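Local coordinates for protein mandelate racemase/muconate lactonizing enzyme (Roseovarius nubinhibens, PDB 2QDD) that is of unknown function but, as a magnesium-binding member of the enolase superfamily, probably catalyses a metal-assisted reaction on a carboxylate substrate, at residues A[173-184]-A[208-217]; A[248-256]-A[279-289]. All coordinates share one frame; numbering follows the deposited sequence.

Contact 1: A[173-184]-A[208-217]; sequences PAQDIARIEAIS and EVLNSVRARD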
loop_
_atom_site.group_PDB
_atom_site.type_symbol
_atom_site.label_atom_id
_atom_site.label_comp_id
_atom_site.label_asym_id
_atom_site.label_seq_id
_atom_site.Cartn_x
_atom_site.Cartn_y
_atom_site.Cartn_z
ATOM N N PRO A 173 19.095 25.576 12.221
ATOM C CA PRO A 173 19.020 24.266 12.872
ATOM C C PRO A 173 19.926 24.141 14.095
ATOM O O PRO A 173 19.537 23.507 15.076
ATOM C CB PRO A 173 19.478 23.295 11.773
ATOM C CG PRO A 173 19.412 24.075 10.505
ATOM C CD PRO A 173 19.732 25.472 10.898
ATOM N N ALA A 174 21.107 24.755 14.035
ATOM C CA ALA A 174 22.144 24.579 15.056
ATOM C C ALA A 174 21.774 25.159 16.423
ATOM O O ALA A 174 22.169 24.613 17.458
ATOM C CB ALA A 174 23.468 25.155 14.574
ATOM N N GLN A 175 21.012 26.254 16.425
ATOM C CA GLN A 175 20.509 26.832 17.671
ATOM C C GLN A 175 19.315 26.084 18.268
ATOM O O GLN A 175 19.149 26.067 19.486
ATOM C CB GLN A 175 20.234 28.340 17.543
ATOM C CG GLN A 175 19.191 28.740 16.496
ATOM C CD GLN A 175 19.127 30.250 16.259
ATOM O OE1 GLN A 175 20.156 30.926 16.180
ATOM N NE2 GLN A 175 17.912 30.779 16.138
ATOM N N ASP A 176 18.497 25.462 17.416
ATOM C CA ASP A 176 17.433 24.562 17.877
ATOM C C ASP A 176 17.972 23.282 18.521
ATOM O O ASP A 176 17.429 22.825 19.527
ATOM C CB ASP A 176 16.455 24.219 16.748
ATOM C CG ASP A 176 15.376 25.280 16.550
ATOM O OD1 ASP A 176 15.060 26.028 17.508
ATOM O OD2 ASP A 176 14.832 25.358 15.424
ATOM N N ILE A 177 19.039 22.723 17.945
ATOM C CA ILE A 177 19.733 21.564 18.519
ATOM C C ILE A 177 20.268 21.886 19.919
ATOM O O ILE A 177 20.047 21.120 20.862
ATOM C CB ILE A 177 20.863 21.038 17.579
ATOM C CG1 ILE A 177 20.258 20.412 16.321
ATOM C CG2 ILE A 177 21.720 19.981 18.277
ATOM C CD1 ILE A 177 21.114 20.528 15.068
ATOM N N ALA A 178 20.930 23.037 20.053
ATOM C CA ALA A 178 21.477 23.490 21.341
ATOM C C ALA A 178 20.407 23.837 22.379
ATOM O O ALA A 178 20.622 23.640 23.575
ATOM C CB ALA A 178 22.421 24.668 21.138
ATOM N N ARG A 179 19.267 24.351 21.917
ATOM C CA ARG A 179 18.094 24.570 22.765
ATOM C C ARG A 179 17.512 23.262 23.295
ATOM O O ARG A 179 17.311 23.111 24.501
ATOM C CB ARG A 179 17.006 25.324 22.001
ATOM C CG ARG A 179 17.150 26.828 22.026
ATOM C CD ARG A 179 16.219 27.460 21.013
ATOM N NE ARG A 179 16.717 28.755 20.560
ATOM C CZ ARG A 179 16.332 29.364 19.443
ATOM N NH1 ARG A 179 15.430 28.805 18.642
ATOM N NH2 ARG A 179 16.849 30.541 19.126
ATOM N N ILE A 180 17.241 22.331 22.384
ATOM C CA ILE A 180 16.630 21.053 22.729
ATOM C C ILE A 180 17.500 20.277 23.722
ATOM O O ILE A 180 17.000 19.802 24.742
ATOM C CB ILE A 180 16.301 20.210 21.460
ATOM C CG1 ILE A 180 15.077 20.782 20.733
ATOM C CG2 ILE A 180 16.019 18.766 21.818
ATOM C CD1 ILE A 180 14.996 20.390 19.274
ATOM N N GLU A 181 18.800 20.191 23.442
ATOM C CA GLU A 181 19.706 19.378 24.255
ATOM C C GLU A 181 19.979 19.945 25.649
ATOM O O GLU A 181 20.223 19.186 26.585
ATOM C CB GLU A 181 21.020 19.084 23.521
ATOM C CG GLU A 181 20.873 18.222 22.268
ATOM C CD GLU A 181 20.803 16.719 22.537
ATOM O OE1 GLU A 181 21.631 15.979 21.959
ATOM O OE2 GLU A 181 19.919 16.267 23.300
ATOM N N ALA A 182 19.926 21.270 25.785
ATOM C CA ALA A 182 20.067 21.914 27.092
ATOM C C ALA A 182 18.815 21.739 27.951
ATOM O O ALA A 182 18.910 21.358 29.119
ATOM C CB ALA A 182 20.413 23.394 26.937
ATOM N N ILE A 183 17.655 22.013 27.356
ATOM C CA ILE A 183 16.364 21.989 28.052
ATOM C C ILE A 183 15.985 20.577 28.519
ATOM O O ILE A 183 15.489 20.392 29.639
ATOM C CB ILE A 183 15.243 22.612 27.166
ATOM C CG1 ILE A 183 15.387 24.136 27.109
ATOM C CG2 ILE A 183 13.861 22.249 27.673
ATOM C CD1 ILE A 183 14.522 24.789 26.052
ATOM N N SER A 184 16.243 19.591 27.666
ATOM C CA SER A 184 15.936 18.197 27.973
ATOM C C SER A 184 16.839 17.622 29.066
ATOM O O SER A 184 16.386 16.829 29.893
ATOM C CB SER A 184 16.023 17.343 26.710
ATOM O OG SER A 184 15.385 16.091 26.887
ATOM N N GLU A 208 16.684 17.060 10.040
ATOM C CA GLU A 208 18.049 17.402 10.443
ATOM C C GLU A 208 18.227 17.660 11.940
ATOM O O GLU A 208 19.131 17.089 12.544
ATOM C CB GLU A 208 18.605 18.575 9.625
ATOM C CG GLU A 208 20.025 18.990 10.016
ATOM C CD GLU A 208 20.441 20.342 9.455
ATOM O OE1 GLU A 208 19.569 21.077 8.936
ATOM O OE2 GLU A 208 21.646 20.673 9.540
ATOM N N VAL A 209 17.384 18.502 12.542
ATOM C CA VAL A 209 17.484 18.702 13.992
ATOM C C VAL A 209 17.097 17.500 14.859
ATOM O O VAL A 209 17.807 17.182 15.809
ATOM C CB VAL A 209 17.007 20.107 14.544
ATOM C CG1 VAL A 209 16.638 21.098 13.450
ATOM C CG2 VAL A 209 15.925 19.989 15.603
ATOM N N LEU A 210 16.010 16.812 14.508
ATOM C CA LEU A 210 15.515 15.698 15.327
ATOM C C LEU A 210 16.373 14.447 15.231
ATOM O O LEU A 210 16.413 13.661 16.166
ATOM C CB LEU A 210 14.047 15.379 15.037
ATOM C CG LEU A 210 13.022 16.460 15.393
ATOM C CD1 LEU A 210 11.612 16.022 15.033
ATOM C CD2 LEU A 210 13.109 16.815 16.865
ATOM N N ASN A 211 17.084 14.279 14.119
ATOM C CA ASN A 211 18.076 13.213 14.012
ATOM C C ASN A 211 19.483 13.601 14.471
ATOM O O ASN A 211 20.411 12.801 14.369
ATOM C CB ASN A 211 18.091 12.609 12.599
ATOM C CG ASN A 211 16.803 11.857 12.272
ATOM O OD1 ASN A 211 16.104 11.390 13.165
ATOM N ND2 ASN A 211 16.496 11.732 10.988
ATOM N N SER A 212 19.632 14.822 14.985
ATOM C CA SER A 212 20.899 15.278 15.572
ATOM C C SER A 212 20.891 15.237 17.099
ATOM O O SER A 212 21.901 15.523 17.747
ATOM C CB SER A 212 21.215 16.694 15.104
ATOM O OG SER A 212 21.271 16.753 13.693
ATOM N N VAL A 213 19.747 14.862 17.658
ATOM C CA VAL A 213 19.381 15.184 19.032
ATOM C C VAL A 213 19.102 13.877 19.796
ATOM O O VAL A 213 18.516 12.944 19.241
ATOM C CB VAL A 213 18.181 16.192 19.026
ATOM C CG1 VAL A 213 16.985 15.723 19.815
ATOM C CG2 VAL A 213 18.626 17.575 19.427
ATOM N N ARG A 214 19.562 13.800 21.047
ATOM C CA ARG A 214 19.351 12.607 21.874
ATOM C C ARG A 214 17.990 12.608 22.567
ATOM O O ARG A 214 17.489 11.555 22.975
ATOM C CB ARG A 214 20.460 12.468 22.915
ATOM C CG ARG A 214 21.710 11.759 22.420
ATOM C CD ARG A 214 22.773 11.706 23.520
ATOM N NE ARG A 214 23.582 12.928 23.564
ATOM C CZ ARG A 214 23.416 13.926 24.435
ATOM N NH1 ARG A 214 22.464 13.869 25.359
ATOM N NH2 ARG A 214 24.208 14.988 24.380
ATOM N N ALA A 215 17.404 13.796 22.691
ATOM C CA ALA A 215 16.131 13.999 23.375
ATOM C C ALA A 215 14.948 13.345 22.667
ATOM O O ALA A 215 14.777 13.484 21.452
ATOM C CB ALA A 215 15.871 15.474 23.544
ATOM N N ARG A 216 14.131 12.644 23.449
ATOM C CA ARG A 216 12.969 11.930 22.934
ATOM C C ARG A 216 11.685 12.503 23.509
ATOM O O ARG A 216 10.702 11.790 23.669
ATOM C CB ARG A 216 13.065 10.433 23.255
ATOM C CG ARG A 216 14.297 9.743 22.687
ATOM C CD ARG A 216 14.313 9.813 21.176
ATOM N NE ARG A 216 15.504 9.186 20.615
ATOM C CZ ARG A 216 16.455 9.838 19.954
ATOM N NH1 ARG A 216 17.500 9.181 19.476
ATOM N NH2 ARG A 216 16.369 11.146 19.775
ATOM N N ASP A 217 11.699 13.797 23.808
ATOM C CA ASP A 217 10.499 14.506 24.254
ATOM C C ASP A 217 9.530 14.734 23.099
ATOM O O ASP A 217 9.939 14.711 21.935
ATOM C CB ASP A 217 10.885 15.840 24.890
ATOM C CG ASP A 217 11.981 15.692 25.918
ATOM O OD1 ASP A 217 13.159 15.851 25.547
ATOM O OD2 ASP A 217 11.666 15.394 27.091
HETATM O O HOH W 1 23.387 17.564 20.088
#
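Helix 173-184 comes closest to segment 208-217 at Ile177 and Val209, whose CA atoms lie 5.8 Å apart, and draws near it again at Ser184 and Ala215. Between these points segment 208-217 leaves its helix after Leu210 and continues as a loop beside the other helix. Ile177 sets CG1 against Val209 CB at 3.7 Å and reaches Ser212 CB with CD1. Ile180 divides its branches: with CG1 beside the backbone N (chi1 -74°), CG2 stands anti to that N and meets Val213 CG2 and Ala215 CB, while CD1 packs on Val209 CG2. Glu181, its chain bent at chi2 (-82°), brings its carboxylate back to the loop, where Arg214 N donates to OE1 (3.1 Å, 163°) from above the carboxylate plane. OE1 also lies over one face of the Arg214 guanidinium, 3.7 Å from NH2, a long salt bridge of charge alone, and accepts from a water. Replacing Glu181 by an alanine would remove the carboxylate and would probably cost Arg214 N this acceptor and the guanidinium the negative charge over its face. Ser184 OG donates to the syn lone pair of Asp217 OD1 at 2.6 Å. Glu208 lies against Pro173 and forms a salt bridge with Arg192 of a second subunit. Helices 173-185 and 203-210 belong to successive beta-alpha units of the enolase-superfamily barrel; Ile183 and Asp217 touch strand 192-196, and Ile183 also meets helix 146-159.

Contact 2: A[248-256]-A[279-289]; sequences EFSDHLAAW and QIRDFGVSVGW
Phe249 and Phe283 meet edge to face: the edge of Phe249 is turned to the Phe283 face, with centroids 5.5 Å apart and planes at 80°. The Gln279 amide stacks over one face of Phe249, its plane only 11° from that of the ring, and Phe283 CB lies at the ring edge. Phe283 in turn points its own edge at the five-membered ring of Trp256, whose CB sits in the Phe283 plane, 3.7 Å from CZ, and the three rings form an aromatic cluster. With CG anti to the backbone N, Phe283 reaches across as a knob into the hole formed by Phe249, His252, Leu253 and Trp256. Ile280 CG2 covers one face of His252 in a CH-pi contact, 3.8 Å from the ring centroid, while His252 ND1 donates to Glu248 O at 2.8 Å, a bond in the ring plane that restrains the turn of the ring. Trp289 brings CH2 within 3.4 Å of His252 O, which lies at its edge. Leu253 and Trp256 also pack against a fourth subunit. Gly288, with positive phi, makes the Schellman motif after the last turn of its helix. The axes of helices 249-256 and 279-287 approach to 10.6 Å, crossing at -15°, as neighbours in the outer layer of the TIM-like barrel of the enolase superfamily.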
loop_
_atom_site.group_PDB
_atom_site.type_symbol
_atom_site.label_atom_id
_atom_site.label_comp_id
_atom_site.label_asym_id
_atom_site.label_seq_id
_atom_site.Cartn_x
_atom_site.Cartn_y
_atom_site.Cartn_z
ATOM N N GLU A 248 -11.109 19.317 11.163
ATOM C CA GLU A 248 -12.341 18.539 11.303
ATOM C C GLU A 248 -12.053 17.055 11.554
ATOM O O GLU A 248 -10.896 16.631 11.521
ATOM C CB GLU A 248 -13.250 18.722 10.081
ATOM C CG GLU A 248 -12.557 18.588 8.727
ATOM C CD GLU A 248 -13.431 19.054 7.564
ATOM O OE1 GLU A 248 -14.669 19.145 7.734
ATOM O OE2 GLU A 248 -12.877 19.328 6.474
ATOM N N PHE A 249 -13.107 16.276 11.812
ATOM C CA PHE A 249 -12.964 14.876 12.211
ATOM C C PHE A 249 -12.206 14.029 11.186
ATOM O O PHE A 249 -11.390 13.180 11.556
ATOM C CB PHE A 249 -14.328 14.250 12.519
ATOM C CG PHE A 249 -14.251 12.809 12.962
ATOM C CD1 PHE A 249 -13.722 12.474 14.204
ATOM C CD2 PHE A 249 -14.704 11.787 12.128
ATOM C CE1 PHE A 249 -13.649 11.144 14.612
ATOM C CE2 PHE A 249 -14.637 10.456 12.528
ATOM C CZ PHE A 249 -14.109 10.134 13.771
ATOM N N SER A 250 -12.464 14.288 9.905
ATOM C CA SER A 250 -11.840 13.550 8.807
ATOM C C SER A 250 -10.328 13.744 8.719
ATOM O O SER A 250 -9.621 12.854 8.239
ATOM C CB SER A 250 -12.494 13.916 7.473
ATOM O OG SER A 250 -12.229 15.267 7.146
ATOM N N ASP A 251 -9.844 14.901 9.179
ATOM C CA ASP A 251 -8.406 15.151 9.336
ATOM C C ASP A 251 -7.765 14.302 10.428
ATOM O O ASP A 251 -6.584 13.966 10.337
ATOM C CB ASP A 251 -8.128 16.635 9.606
ATOM C CG ASP A 251 -8.610 17.544 8.479
ATOM O OD1 ASP A 251 -8.988 18.700 8.773
ATOM O OD2 ASP A 251 -8.612 17.108 7.304
ATOM N N HIS A 252 -8.542 13.971 11.462
ATOM C CA HIS A 252 -8.069 13.128 12.559
ATOM C C HIS A 252 -8.016 11.667 12.130
ATOM O O HIS A 252 -7.051 10.950 12.426
ATOM C CB HIS A 252 -8.960 13.296 13.794
ATOM C CG HIS A 252 -8.923 14.672 14.375
ATOM N ND1 HIS A 252 -9.641 15.722 13.847
ATOM C CD2 HIS A 252 -8.228 15.178 15.422
ATOM C CE1 HIS A 252 -9.406 16.814 14.553
ATOM N NE2 HIS A 252 -8.549 16.512 15.514
ATOM N N LEU A 253 -9.073 11.250 11.433
ATOM C CA LEU A 253 -9.144 9.985 10.704
ATOM C C LEU A 253 -7.985 9.768 9.735
ATOM O O LEU A 253 -7.434 8.674 9.662
ATOM C CB LEU A 253 -10.462 9.937 9.929
ATOM C CG LEU A 253 -11.403 8.751 10.121
ATOM C CD1 LEU A 253 -11.591 8.402 11.588
ATOM C CD2 LEU A 253 -12.742 9.046 9.457
ATOM N N ALA A 254 -7.636 10.819 8.993
ATOM C CA ALA A 254 -6.463 10.835 8.122
ATOM C C ALA A 254 -5.148 10.701 8.878
ATOM O O ALA A 254 -4.285 9.926 8.469
ATOM C CB ALA A 254 -6.455 12.098 7.262
ATOM N N ALA A 255 -4.999 11.453 9.970
ATOM C CA ALA A 255 -3.802 11.380 10.820
ATOM C C ALA A 255 -3.608 9.978 11.389
ATOM O O ALA A 255 -2.489 9.461 11.418
ATOM C CB ALA A 255 -3.882 12.406 11.955
ATOM N N TRP A 256 -4.712 9.367 11.819
ATOM C CA TRP A 256 -4.704 8.017 12.372
ATOM C C TRP A 256 -4.259 6.940 11.361
ATOM O O TRP A 256 -3.400 6.112 11.675
ATOM C CB TRP A 256 -6.070 7.663 12.984
ATOM C CG TRP A 256 -6.137 6.233 13.388
ATOM C CD1 TRP A 256 -5.598 5.672 14.512
ATOM C CD2 TRP A 256 -6.725 5.161 12.645
ATOM N NE1 TRP A 256 -5.833 4.316 14.523
ATOM C CE2 TRP A 256 -6.517 3.976 13.385
ATOM C CE3 TRP A 256 -7.405 5.085 11.421
ATOM C CZ2 TRP A 256 -6.978 2.730 12.950
ATOM C CZ3 TRP A 256 -7.859 3.842 10.983
ATOM C CH2 TRP A 256 -7.641 2.682 11.747
ATOM N N GLN A 279 -16.462 14.146 20.203
ATOM C CA GLN A 279 -16.311 13.056 19.231
ATOM C C GLN A 279 -14.845 12.738 18.925
ATOM O O GLN A 279 -14.455 11.570 18.887
ATOM C CB GLN A 279 -17.073 13.339 17.926
ATOM C CG GLN A 279 -17.120 12.104 17.000
ATOM C CD GLN A 279 -17.498 12.386 15.547
ATOM O OE1 GLN A 279 -17.928 11.477 14.833
ATOM N NE2 GLN A 279 -17.328 13.630 15.101
ATOM N N ILE A 280 -14.049 13.785 18.721
ATOM C CA ILE A 280 -12.595 13.674 18.553
ATOM C C ILE A 280 -11.888 13.097 19.789
ATOM O O ILE A 280 -11.018 12.225 19.667
ATOM C CB ILE A 280 -11.990 15.040 18.152
ATOM C CG1 ILE A 280 -12.517 15.445 16.775
ATOM C CG2 ILE A 280 -10.454 15.004 18.155
ATOM C CD1 ILE A 280 -12.490 16.930 16.529
ATOM N N ARG A 281 -12.284 13.572 20.966
ATOM C CA ARG A 281 -11.763 13.069 22.239
ATOM C C ARG A 281 -11.989 11.569 22.386
ATOM O O ARG A 281 -11.066 10.828 22.733
ATOM C CB ARG A 281 -12.413 13.810 23.416
ATOM C CG ARG A 281 -11.698 13.608 24.759
ATOM C CD ARG A 281 -12.255 12.431 25.562
ATOM N NE ARG A 281 -13.710 12.483 25.767
ATOM C CZ ARG A 281 -14.308 13.126 26.767
ATOM N NH1 ARG A 281 -13.587 13.805 27.649
ATOM N NH2 ARG A 281 -15.632 13.096 26.885
ATOM N N ASP A 282 -13.224 11.146 22.137
ATOM C CA ASP A 282 -13.622 9.749 22.211
ATOM C C ASP A 282 -12.911 8.877 21.174
ATOM O O ASP A 282 -12.555 7.734 21.462
ATOM C CB ASP A 282 -15.141 9.632 22.036
ATOM C CG ASP A 282 -15.926 10.123 23.264
ATOM O OD1 ASP A 282 -15.315 10.505 24.296
ATOM O OD2 ASP A 282 -17.172 10.114 23.192
ATOM N N PHE A 283 -12.717 9.418 19.972
ATOM C CA PHE A 283 -11.894 8.767 18.957
ATOM C C PHE A 283 -10.462 8.562 19.457
ATOM O O PHE A 283 -9.914 7.469 19.325
ATOM C CB PHE A 283 -11.900 9.553 17.637
ATOM C CG PHE A 283 -11.037 8.940 16.565
ATOM C CD1 PHE A 283 -9.812 9.505 16.230
ATOM C CD2 PHE A 283 -11.448 7.797 15.895
ATOM C CE1 PHE A 283 -9.007 8.941 15.249
ATOM C CE2 PHE A 283 -10.649 7.223 14.910
ATOM C CZ PHE A 283 -9.429 7.796 14.587
ATOM N N GLY A 284 -9.879 9.612 20.039
ATOM C CA GLY A 284 -8.528 9.560 20.604
ATOM C C GLY A 284 -8.335 8.516 21.689
ATOM O O GLY A 284 -7.318 7.827 21.718
ATOM N N VAL A 285 -9.315 8.409 22.581
ATOM C CA VAL A 285 -9.368 7.356 23.594
ATOM C C VAL A 285 -9.358 5.958 22.956
ATOM O O VAL A 285 -8.596 5.086 23.384
ATOM C CB VAL A 285 -10.609 7.541 24.518
ATOM C CG1 VAL A 285 -10.847 6.308 25.404
ATOM C CG2 VAL A 285 -10.458 8.799 25.372
ATOM N N SER A 286 -10.176 5.768 21.918
ATOM C CA SER A 286 -10.294 4.484 21.221
ATOM C C SER A 286 -9.007 4.009 20.542
ATOM O O SER A 286 -8.777 2.806 20.425
ATOM C CB SER A 286 -11.427 4.534 20.193
ATOM O OG SER A 286 -12.649 4.892 20.811
ATOM N N VAL A 287 -8.175 4.954 20.101
ATOM C CA VAL A 287 -6.970 4.638 19.324
ATOM C C VAL A 287 -5.687 4.848 20.131
ATOM O O VAL A 287 -4.577 4.615 19.637
ATOM C CB VAL A 287 -6.917 5.407 17.958
ATOM C CG1 VAL A 287 -8.148 5.111 17.125
ATOM C CG2 VAL A 287 -6.770 6.910 18.157
ATOM N N GLY A 288 -5.852 5.293 21.373
ATOM C CA GLY A 288 -4.753 5.402 22.323
ATOM C C GLY A 288 -3.910 6.649 22.160
ATOM O O GLY A 288 -2.723 6.634 22.468
ATOM N N TRP A 289 -4.522 7.726 21.672
ATOM C CA TRP A 289 -3.862 9.027 21.621
ATOM C C TRP A 289 -3.751 9.633 23.013
ATOM O O TRP A 289 -4.592 9.390 23.876
ATOM C CB TRP A 289 -4.624 9.989 20.703
ATOM C CG TRP A 289 -4.375 9.792 19.229
ATOM C CD1 TRP A 289 -3.387 9.049 18.650
ATOM C CD2 TRP A 289 -5.128 10.367 18.150
ATOM N NE1 TRP A 289 -3.482 9.119 17.280
ATOM C CE2 TRP A 289 -4.539 9.924 16.946
ATOM C CE3 TRP A 289 -6.244 11.215 18.086
ATOM C CZ2 TRP A 289 -5.032 10.296 15.685
ATOM C CZ3 TRP A 289 -6.735 11.582 16.831
ATOM C CH2 TRP A 289 -6.123 11.125 15.652
#

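Both contacts lie in the C-terminal barrel-like domain; the loop shut by contact 1 is complete before contact 2 begins, and they neither nest nor cross. After the N-terminal domain and the first barrel strands, helix 173-185 leads through strand 192-196 to helix 203-210, whose end and following loop contact 1 packs on helix 173-185. The chain then passes strand 218-220, helix 226-233 and strand 240-242. From helix 249-258 it runs through strand 263-266 to helix 274-287, which contact 2 sets beside the former. The centres of the two contacts are about 29 Å apart. Each thus joins successive beta-alpha units, around a sheet whose strands carry or adjoin the magnesium ligands Asp196, Glu220, Asp243 and Glu244.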